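Local atomic coordinates of GTPase-activating protein GYP1 (Saccharomyces cerevisiae, PDB entry 1FKM), a protein that switches off Ypt/Rab GTPases on the Golgi and vacuole by supplying an arginine and a glutamine finger that speed their hydrolysis of GTP. Residues S81-T86 and W120-P125; Q114-L119 and A176-C181. All coordinates share one frame; numbering follows the deposited sequence.

In the fold
Starting from the N terminus, the chain first reaches 81-86, the beginning of helix 83-93, which bears one half of contact 1. It then runs into helix 107-123, whose middle, 114-119, belongs to contact 2 and whose end, with the turn after it, 120-125, closes the loop of contact 1. Contact 2 closes later, when 176-181 in helix 168-186 comes back against 114-119. The two loops therefore cross, and helix 107-123 serves both. The contact centres lie about 13 Å apart within the TBC domain, and the two contacts touch, for example, where Arg123 reaches Phe179 and Trp180 and where Asp83 meets Tyr118.

Contact 1: residues S81-T86 and W120-P125; sequences SRDIPT and WAIRHP
Thr86 and Ala121 meet methyl to methyl, Thr86 CG2 lying 3.8 Å from Ala121 CB, and this is the apolar half of a light contact that buries 137 Å². Thr86 turns its methyl to the partner because CG2 stands anti to the backbone N while OG1 (chi1 -67°) lies beside that N. A beta-branched threonine suits the place: one branch packs against alanine, and on the other Thr86 OG1 lies 3.4 Å from Arg82 O, at best a weak bond. Alanine answers with a single methyl, which fills the space facing Thr86 CG2.

The second touch is between unlike groups. Ile122 reaches out with the end of its longer branch, and Ile122 CD1 comes within 3.9 Å of Asp83 OD1, the two side chains crossing at about a right angle. This is van der Waals contact only; the carboxylate oxygen has a weak hydrogen bond from Gln79 NE2. No hydrogen bond joins the two segments.

Polar bonding instead shapes the turn that ends 120-125. His124 ND1 donates to Trp120 O at 2.8 Å (N-H...O angle 153°), the acceptor lying near the imidazole plane, and the same ND1 sits over one face of the indole. Histidine thus offers both an N-H and a flat surface to Trp120.

The contact belongs to the TBC domain, with the side chain of Gln131, the glutamine finger, about 12 Å from that of Ala121. Ala121 also touches Tyr129, and Trp120 packs on helix 168-186. Arg82 is the N-cap of helix 83-93, whose first turn meets the end of helix 107-123.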
loop_
_atom_site.group_PDB
_atom_site.type_symbol
_atom_site.label_atom_id
_atom_site.label_comp_id
_atom_site.label_asym_id
_atom_site.label_seq_id
_atom_site.Cartn_x
_atom_site.Cartn_y
_atom_site.Cartn_z
ATOM N N SER A 81 -24.679 6.850 16.306
ATOM C CA SER A 81 -23.828 5.723 16.662
ATOM C C SER A 81 -22.510 6.202 17.259
ATOM O O SER A 81 -22.327 7.397 17.497
ATOM C CB SER A 81 -23.552 4.862 15.427
ATOM O OG SER A 81 -24.761 4.409 14.843
ATOM N N ARG A 82 -21.598 5.262 17.494
ATOM C CA ARG A 82 -20.283 5.558 18.060
ATOM C C ARG A 82 -19.452 6.344 17.045
ATOM O O ARG A 82 -18.221 6.351 17.097
ATOM C CB ARG A 82 -19.566 4.252 18.409
ATOM C CG ARG A 82 -20.436 3.257 19.162
ATOM C CD ARG A 82 -19.737 1.917 19.345
ATOM N NE ARG A 82 -20.600 0.945 20.013
ATOM C CZ ARG A 82 -20.245 -0.305 20.292
ATOM N NH1 ARG A 82 -19.036 -0.744 19.963
ATOM N NH2 ARG A 82 -21.097 -1.119 20.904
ATOM N N ASP A 83 -20.148 7.001 16.123
ATOM C CA ASP A 83 -19.525 7.791 15.068
ATOM C C ASP A 83 -18.484 8.789 15.573
ATOM O O ASP A 83 -17.288 8.610 15.351
ATOM C CB ASP A 83 -20.606 8.541 14.289
ATOM C CG ASP A 83 -21.642 7.611 13.689
ATOM O OD1 ASP A 83 -21.451 6.377 13.765
ATOM O OD2 ASP A 83 -22.646 8.116 13.139
ATOM N N ILE A 84 -18.949 9.838 16.247
ATOM C CA ILE A 84 -18.072 10.884 16.767
ATOM C C ILE A 84 -16.753 10.372 17.350
ATOM O O ILE A 84 -15.680 10.816 16.942
ATOM C CB ILE A 84 -18.798 11.739 17.835
ATOM C CG1 ILE A 84 -20.072 12.345 17.239
ATOM C CG2 ILE A 84 -17.875 12.835 18.343
ATOM C CD1 ILE A 84 -19.840 13.202 16.005
ATOM N N PRO A 85 -16.812 9.433 18.309
ATOM C CA PRO A 85 -15.583 8.902 18.909
ATOM C C PRO A 85 -14.583 8.369 17.883
ATOM O O PRO A 85 -13.377 8.612 17.990
ATOM C CB PRO A 85 -16.102 7.812 19.841
ATOM C CG PRO A 85 -17.432 8.359 20.272
ATOM C CD PRO A 85 -18.001 8.853 18.960
ATOM N N THR A 86 -15.082 7.637 16.892
ATOM C CA THR A 86 -14.224 7.080 15.846
ATOM C C THR A 86 -13.586 8.215 15.050
ATOM O O THR A 86 -12.409 8.151 14.679
ATOM C CB THR A 86 -15.035 6.168 14.896
ATOM O OG1 THR A 86 -15.457 5.009 15.620
ATOM C CG2 THR A 86 -14.190 5.731 13.695
ATOM N N TRP A 120 -14.353 4.307 5.831
ATOM C CA TRP A 120 -13.975 2.897 5.848
ATOM C C TRP A 120 -14.221 2.317 7.240
ATOM O O TRP A 120 -14.737 1.199 7.381
ATOM C CB TRP A 120 -12.498 2.716 5.483
ATOM C CG TRP A 120 -12.103 1.261 5.405
ATOM C CD1 TRP A 120 -12.145 0.458 4.302
ATOM C CD2 TRP A 120 -11.678 0.428 6.491
ATOM N NE1 TRP A 120 -11.773 -0.825 4.635
ATOM C CE2 TRP A 120 -11.483 -0.871 5.972
ATOM C CE3 TRP A 120 -11.447 0.652 7.857
ATOM C CZ2 TRP A 120 -11.069 -1.943 6.769
ATOM C CZ3 TRP A 120 -11.037 -0.414 8.647
ATOM C CH2 TRP A 120 -10.853 -1.695 8.102
ATOM N N ALA A 121 -13.849 3.071 8.271
ATOM C CA ALA A 121 -14.023 2.608 9.647
ATOM C C ALA A 121 -15.497 2.381 9.989
ATOM O O ALA A 121 -15.848 1.400 10.645
ATOM C CB ALA A 121 -13.408 3.610 10.616
ATOM N N ILE A 122 -16.358 3.284 9.536
ATOM C CA ILE A 122 -17.793 3.162 9.800
ATOM C C ILE A 122 -18.369 1.948 9.076
ATOM O O ILE A 122 -19.303 1.304 9.560
ATOM C CB ILE A 122 -18.542 4.436 9.351
ATOM C CG1 ILE A 122 -18.127 5.610 10.238
ATOM C CG2 ILE A 122 -20.050 4.221 9.405
ATOM C CD1 ILE A 122 -18.347 5.374 11.715
ATOM N N ARG A 123 -17.797 1.628 7.919
ATOM C CA ARG A 123 -18.257 0.490 7.136
ATOM C C ARG A 123 -17.681 -0.852 7.577
ATOM O O ARG A 123 -18.059 -1.895 7.042
ATOM C CB ARG A 123 -17.944 0.708 5.660
ATOM C CG ARG A 123 -18.821 1.730 4.992
ATOM C CD ARG A 123 -18.720 1.565 3.492
ATOM N NE ARG A 123 -19.721 2.349 2.785
ATOM C CZ ARG A 123 -20.143 2.068 1.559
ATOM N NH1 ARG A 123 -19.648 1.018 0.918
ATOM N NH2 ARG A 123 -21.054 2.836 0.976
ATOM N N HIS A 124 -16.770 -0.835 8.545
ATOM C CA HIS A 124 -16.172 -2.072 9.037
ATOM C C HIS A 124 -16.173 -2.143 10.559
ATOM O O HIS A 124 -15.119 -2.066 11.197
ATOM C CB HIS A 124 -14.738 -2.229 8.509
ATOM C CG HIS A 124 -14.656 -2.366 7.023
ATOM N ND1 HIS A 124 -14.901 -1.316 6.164
ATOM C CD2 HIS A 124 -14.426 -3.446 6.239
ATOM C CE1 HIS A 124 -14.831 -1.742 4.917
ATOM N NE2 HIS A 124 -14.544 -3.031 4.934
ATOM N N PRO A 125 -17.362 -2.306 11.160
ATOM C CA PRO A 125 -17.539 -2.397 12.613
ATOM C C PRO A 125 -16.642 -3.434 13.293
ATOM O O PRO A 125 -16.204 -3.234 14.424
ATOM C CB PRO A 125 -19.018 -2.742 12.756
ATOM C CG PRO A 125 -19.630 -2.052 11.591
ATOM C CD PRO A 125 -18.665 -2.365 10.473
#

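Contact 2: residues Q114-L119 and A176-C181; sequences QRILYL and ADTFWC
Phe179 presents one face of its ring to Leu119, whose CD2 methyl stands 3.6 Å from the ring centroid and 15° off the normal, a clear CH-pi contact. Phe179 CG is anti to the backbone N (chi1 167°), which carries the ring out toward helix 107-123. Leu119 CD2 sits over the face, while Leu119 CG comes 3.6 Å from Phe179 CE1 at the rim. The two side chains cross at about a right angle, a single leucine methyl set over a flat aromatic surface.

One turn earlier, Ile116 works with two branches. Ile116 CG2 rests beside the base of Phe179, 4.1 Å from Phe179 CB, as the two side chains slide past each other in opposite directions. The longer branch reaches across to Thr178, and Ile116 CD1 lies 3.8 Å from Thr178 CG2. Thr178 suits this buried site because its methyl can face the isoleucine while OG1 is bonded to Leu174 O in its own helix. All four residues are buried, and the contact between the segments is apolar apart from the carbonyl oxygen of Ile116 near Phe179 CD1.

This is apolar helix-helix packing inside the all-helical TBC domain, joining helices 107-123 and 168-186 away from the arginine and glutamine fingers. The helices run in the same general sense, their segment axes 9.6 Å apart and inclined by 34°. Arg115 adds a salt bridge to Glu175 beside the packed surface. Around the pair, helix 57-74 covers Leu119 with Tyr68, helix 133-145 packs on Leu117 and Thr178, and helix 83-93 adjoins Tyr118.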
loop_
_atom_site.group_PDB
_atom_site.type_symbol
_atom_site.label_atom_id
_atom_site.label_comp_id
_atom_site.label_asym_id
_atom_site.label_seq_id
_atom_site.Cartn_x
_atom_site.Cartn_y
_atom_site.Cartn_z
ATOM N N GLN A 114 -8.927 12.110 6.503
ATOM C CA GLN A 114 -9.829 11.948 7.642
ATOM C C GLN A 114 -11.159 11.350 7.165
ATOM O O GLN A 114 -11.670 10.389 7.751
ATOM C CB GLN A 114 -10.064 13.315 8.301
ATOM C CG GLN A 114 -11.142 13.377 9.387
ATOM C CD GLN A 114 -10.714 12.753 10.705
ATOM O OE1 GLN A 114 -9.568 12.900 11.135
ATOM N NE2 GLN A 114 -11.644 12.071 11.366
ATOM N N ARG A 115 -11.708 11.917 6.096
ATOM C CA ARG A 115 -12.981 11.442 5.552
ATOM C C ARG A 115 -12.880 10.024 4.992
ATOM O O ARG A 115 -13.761 9.188 5.218
ATOM C CB ARG A 115 -13.482 12.389 4.455
ATOM C CG ARG A 115 -13.891 13.772 4.951
ATOM C CD ARG A 115 -14.566 14.578 3.848
ATOM N NE ARG A 115 -13.630 15.118 2.866
ATOM C CZ ARG A 115 -13.033 16.304 2.970
ATOM N NH1 ARG A 115 -13.272 17.082 4.021
ATOM N NH2 ARG A 115 -12.207 16.725 2.017
ATOM N N ILE A 116 -11.811 9.758 4.251
ATOM C CA ILE A 116 -11.606 8.432 3.674
ATOM C C ILE A 116 -11.535 7.355 4.752
ATOM O O ILE A 116 -12.228 6.335 4.679
ATOM C CB ILE A 116 -10.302 8.386 2.842
ATOM C CG1 ILE A 116 -10.441 9.291 1.613
ATOM C CG2 ILE A 116 -10.003 6.952 2.429
ATOM C CD1 ILE A 116 -9.129 9.519 0.850
ATOM N N LEU A 117 -10.698 7.581 5.758
ATOM C CA LEU A 117 -10.537 6.602 6.821
ATOM C C LEU A 117 -11.780 6.473 7.679
ATOM O O LEU A 117 -12.115 5.379 8.134
ATOM C CB LEU A 117 -9.341 6.966 7.701
ATOM C CG LEU A 117 -7.996 6.929 6.968
ATOM C CD1 LEU A 117 -6.886 7.371 7.915
ATOM C CD2 LEU A 117 -7.728 5.525 6.456
ATOM N N TYR A 118 -12.465 7.591 7.893
ATOM C CA TYR A 118 -13.675 7.577 8.705
ATOM C C TYR A 118 -14.735 6.708 8.037
ATOM O O TYR A 118 -15.354 5.862 8.686
ATOM C CB TYR A 118 -14.209 8.999 8.883
ATOM C CG TYR A 118 -15.495 9.070 9.672
ATOM C CD1 TYR A 118 -15.531 8.717 11.022
ATOM C CD2 TYR A 118 -16.683 9.476 9.064
ATOM C CE1 TYR A 118 -16.722 8.767 11.752
ATOM C CE2 TYR A 118 -17.881 9.527 9.779
ATOM C CZ TYR A 118 -17.894 9.171 11.121
ATOM O OH TYR A 118 -19.083 9.200 11.822
ATOM N N LEU A 119 -14.943 6.917 6.739
ATOM C CA LEU A 119 -15.945 6.142 6.013
ATOM C C LEU A 119 -15.624 4.655 6.027
ATOM O O LEU A 119 -16.514 3.821 6.210
ATOM C CB LEU A 119 -16.070 6.632 4.567
ATOM C CG LEU A 119 -17.157 5.913 3.754
ATOM C CD1 LEU A 119 -18.512 6.069 4.449
ATOM C CD2 LEU A 119 -17.206 6.477 2.343
ATOM N N ALA A 176 -12.877 9.514 -3.355
ATOM C CA ALA A 176 -13.702 8.351 -3.665
ATOM C C ALA A 176 -12.863 7.212 -4.258
ATOM O O ALA A 176 -12.955 6.062 -3.815
ATOM C CB ALA A 176 -14.810 8.757 -4.638
ATOM N N ASP A 177 -12.044 7.530 -5.255
ATOM C CA ASP A 177 -11.207 6.511 -5.879
ATOM C C ASP A 177 -10.272 5.887 -4.843
ATOM O O ASP A 177 -10.108 4.671 -4.803
ATOM C CB ASP A 177 -10.370 7.106 -7.014
ATOM C CG ASP A 177 -11.218 7.576 -8.191
ATOM O OD1 ASP A 177 -12.448 7.332 -8.198
ATOM O OD2 ASP A 177 -10.642 8.184 -9.122
ATOM N N THR A 178 -9.663 6.728 -4.012
ATOM C CA THR A 178 -8.746 6.265 -2.980
ATOM C C THR A 178 -9.482 5.340 -2.012
ATOM O O THR A 178 -8.997 4.255 -1.672
ATOM C CB THR A 178 -8.146 7.471 -2.217
ATOM O OG1 THR A 178 -7.445 8.313 -3.145
ATOM C CG2 THR A 178 -7.168 7.001 -1.143
ATOM N N PHE A 179 -10.661 5.773 -1.579
ATOM C CA PHE A 179 -11.494 4.998 -0.656
ATOM C C PHE A 179 -11.869 3.611 -1.190
ATOM O O PHE A 179 -11.724 2.598 -0.491
ATOM C CB PHE A 179 -12.780 5.771 -0.349
ATOM C CG PHE A 179 -13.830 4.944 0.330
ATOM C CD1 PHE A 179 -13.703 4.598 1.671
ATOM C CD2 PHE A 179 -14.934 4.473 -0.386
ATOM C CE1 PHE A 179 -14.657 3.789 2.295
ATOM C CE2 PHE A 179 -15.894 3.663 0.228
ATOM C CZ PHE A 179 -15.756 3.320 1.569
ATOM N N TRP A 180 -12.375 3.560 -2.417
ATOM C CA TRP A 180 -12.773 2.276 -2.995
ATOM C C TRP A 180 -11.579 1.353 -3.240
ATOM O O TRP A 180 -11.703 0.129 -3.144
ATOM C CB TRP A 180 -13.537 2.484 -4.309
ATOM C CG TRP A 180 -14.881 3.122 -4.125
ATOM C CD1 TRP A 180 -15.281 4.336 -4.594
ATOM C CD2 TRP A 180 -16.004 2.573 -3.418
ATOM N NE1 TRP A 180 -16.582 4.582 -4.224
ATOM C CE2 TRP A 180 -17.050 3.516 -3.503
ATOM C CE3 TRP A 180 -16.225 1.376 -2.724
ATOM C CZ2 TRP A 180 -18.305 3.302 -2.919
ATOM C CZ3 TRP A 180 -17.479 1.163 -2.142
ATOM C CH2 TRP A 180 -18.499 2.124 -2.247
ATOM N N CYS A 181 -10.429 1.930 -3.576
ATOM C CA CYS A 181 -9.245 1.109 -3.804
ATOM C C CYS A 181 -8.670 0.635 -2.476
ATOM O O CYS A 181 -8.196 -0.498 -2.373
ATOM C CB CYS A 181 -8.202 1.879 -4.619
ATOM S SG CYS A 181 -8.733 2.102 -6.354
#